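Local coordinates for DUF115 domain-containing protein (Magnetospirillum magneticum AMB-1, PDB 5MU5) that is probably a flagellin glycosyltransferase of the Maf family, involved in the formation of bacterial flagella, at residues K103-S108 and A619-I624. Sequence-based numbering, arbitrary orientation.
Sequences KRATDS and AEFWEI
Ile624 lies alongside the side chain of Arg104, the two pointing opposite ways as they pass. Its CG1 is anti to the carbonyl carbon (chi1 -74°), and from there CD1 reaches the backbone of the facing helix, 3.8 Å from Ala105 N and 3.9 Å from Arg104 C. The beta-branched isoleucine suits this place because its second branch, CG2, fills the room beside the arginine, 4.1 Å from Arg104 NE, over one face of the guanidinium. A bend at chi3 (66°) turns that flat group across Ile624, so that carbon meets its face while its NH1 is left to form salt bridges with Asp627 and Glu628, further along helix 618-646. The next residue, Ala105, has just a methyl, and this small residue leaves space for the aromatic ring of Phe621, one turn before Ile624: Ala105 CB sits 3.7 Å from Phe621 CE1, meeting the ring obliquely. Phe112 packs edge-to-face with the same ring, and Ile101 touches both Phe621 and Ile624. Near the end of helix 92-107, Ser108 OG bonds back to Ala105 O at 2.9 Å. The axes of segments 103-107 and 619-624 run roughly antiparallel (148°), 10.1 Å apart at their closest, and join the N-terminal part of the chain to the C-terminal helical bundle. Carbon carries most of this contact, which implies cohesion by van der Waals packing, with the arginine's charge answered by acids farther along.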
loop_
_atom_site.group_PDB
_atom_site.type_symbol
_atom_site.label_atom_id
_atom_site.label_comp_id
_atom_site.label_asym_id
_atom_site.label_seq_id
_atom_site.Cartn_x
_atom_site.Cartn_y
_atom_site.Cartn_z
ATOM N N LYS A 103 8.869 -6.190 28.954
ATOM C CA LYS A 103 9.009 -6.942 30.177
ATOM C C LYS A 103 10.398 -6.717 30.822
ATOM O O LYS A 103 10.490 -6.443 32.019
ATOM C CB LYS A 103 8.764 -8.409 29.902
ATOM C CG LYS A 103 9.007 -9.284 31.103
ATOM C CD LYS A 103 8.946 -10.759 30.734
ATOM C CE LYS A 103 9.470 -11.624 31.878
ATOM N NZ LYS A 103 8.840 -11.243 33.176
ATOM N N ARG A 104 11.467 -6.830 30.035
ATOM C CA ARG A 104 12.822 -6.629 30.557
ATOM C C ARG A 104 13.050 -5.197 31.072
ATOM O O ARG A 104 13.684 -4.988 32.123
ATOM C CB ARG A 104 13.857 -6.978 29.506
ATOM C CG ARG A 104 14.011 -8.476 29.279
ATOM C CD ARG A 104 14.889 -8.772 28.067
ATOM N NE ARG A 104 16.270 -8.337 28.266
ATOM C CZ ARG A 104 17.286 -8.586 27.433
ATOM N NH1 ARG A 104 17.110 -9.279 26.312
ATOM N NH2 ARG A 104 18.493 -8.141 27.724
ATOM N N ALA A 105 12.531 -4.217 30.338
ATOM C CA ALA A 105 12.584 -2.834 30.790
ATOM C C ALA A 105 11.840 -2.640 32.112
ATOM O O ALA A 105 12.398 -2.069 33.040
ATOM C CB ALA A 105 12.014 -1.898 29.743
ATOM N N THR A 106 10.598 -3.114 32.211
ATOM C CA THR A 106 9.841 -2.895 33.446
ATOM C C THR A 106 10.460 -3.666 34.619
ATOM O O THR A 106 10.589 -3.120 35.727
ATOM C CB THR A 106 8.337 -3.194 33.291
ATOM O OG1 THR A 106 8.144 -4.551 32.887
ATOM C CG2 THR A 106 7.710 -2.269 32.242
ATOM N N ASP A 107 10.894 -4.902 34.371
ATOM C CA ASP A 107 11.554 -5.688 35.415
ATOM C C ASP A 107 12.764 -4.947 35.962
ATOM O O ASP A 107 13.052 -5.055 37.135
ATOM C CB ASP A 107 11.998 -7.062 34.895
ATOM C CG ASP A 107 10.825 -8.008 34.649
ATOM O OD1 ASP A 107 9.696 -7.665 35.059
ATOM O OD2 ASP A 107 11.030 -9.098 34.058
ATOM N N SER A 108 13.458 -4.193 35.115
ATOM C CA SER A 108 14.668 -3.484 35.519
ATOM C C SER A 108 14.400 -2.121 36.146
ATOM O O SER A 108 15.337 -1.440 36.546
ATOM C CB SER A 108 15.648 -3.343 34.342
ATOM O OG SER A 108 15.225 -2.349 33.431
ATOM N N ALA A 619 20.224 4.107 27.655
ATOM C CA ALA A 619 21.197 3.171 27.055
ATOM C C ALA A 619 20.936 1.717 27.435
ATOM O O ALA A 619 21.195 0.817 26.628
ATOM C CB ALA A 619 22.631 3.557 27.416
ATOM N N GLU A 620 20.421 1.491 28.646
ATOM C CA GLU A 620 20.076 0.143 29.093
ATOM C C GLU A 620 18.958 -0.395 28.236
ATOM O O GLU A 620 18.961 -1.569 27.891
ATOM C CB GLU A 620 19.625 0.123 30.547
ATOM C CG GLU A 620 20.689 0.520 31.556
ATOM C CD GLU A 620 20.141 0.646 32.978
ATOM O OE1 GLU A 620 19.195 -0.083 33.333
ATOM O OE2 GLU A 620 20.670 1.458 33.764
ATOM N N PHE A 621 18.003 0.456 27.884
ATOM C CA PHE A 621 16.894 0.013 27.048
ATOM C C PHE A 621 17.358 -0.245 25.636
ATOM O O PHE A 621 16.897 -1.179 24.995
ATOM C CB PHE A 621 15.749 1.007 27.056
ATOM C CG PHE A 621 14.486 0.480 26.425
ATOM C CD1 PHE A 621 13.960 -0.734 26.805
ATOM C CD2 PHE A 621 13.811 1.224 25.479
ATOM C CE1 PHE A 621 12.795 -1.213 26.232
ATOM C CE2 PHE A 621 12.643 0.757 24.909
ATOM C CZ PHE A 621 12.142 -0.471 25.278
ATOM N N TRP A 622 18.272 0.593 25.148
ATOM C CA TRP A 622 18.901 0.348 23.864
ATOM C C TRP A 622 19.595 -1.025 23.838
ATOM O O TRP A 622 19.516 -1.732 22.851
ATOM C CB TRP A 622 19.893 1.456 23.509
ATOM C CG TRP A 622 19.312 2.524 22.634
ATOM C CD1 TRP A 622 19.192 3.848 22.922
ATOM C CD2 TRP A 622 18.755 2.346 21.321
ATOM N NE1 TRP A 622 18.603 4.511 21.872
ATOM C CE2 TRP A 622 18.337 3.619 20.871
ATOM C CE3 TRP A 622 18.603 1.246 20.478
ATOM C CZ2 TRP A 622 17.762 3.818 19.627
ATOM C CZ3 TRP A 622 18.035 1.435 19.239
ATOM C CH2 TRP A 622 17.605 2.714 18.820
ATOM N N GLU A 623 20.289 -1.392 24.908
ATOM C CA GLU A 623 20.939 -2.702 24.965
ATOM C C GLU A 623 19.881 -3.835 24.931
ATOM O O GLU A 623 20.037 -4.830 24.214
ATOM C CB GLU A 623 21.862 -2.795 26.181
ATOM C CG GLU A 623 22.344 -4.204 26.548
ATOM C CD GLU A 623 22.929 -4.998 25.382
ATOM O OE1 GLU A 623 23.503 -4.409 24.442
ATOM O OE2 GLU A 623 22.805 -6.239 25.403
ATOM N N ILE A 624 18.795 -3.664 25.680
ATOM C CA ILE A 624 17.669 -4.601 25.623
ATOM C C ILE A 624 17.136 -4.776 24.207
ATOM O O ILE A 624 16.865 -5.902 23.759
ATOM C CB ILE A 624 16.540 -4.140 26.548
ATOM C CG1 ILE A 624 16.956 -4.411 28.002
ATOM C CG2 ILE A 624 15.239 -4.877 26.232
ATOM C CD1 ILE A 624 16.040 -3.811 29.044
#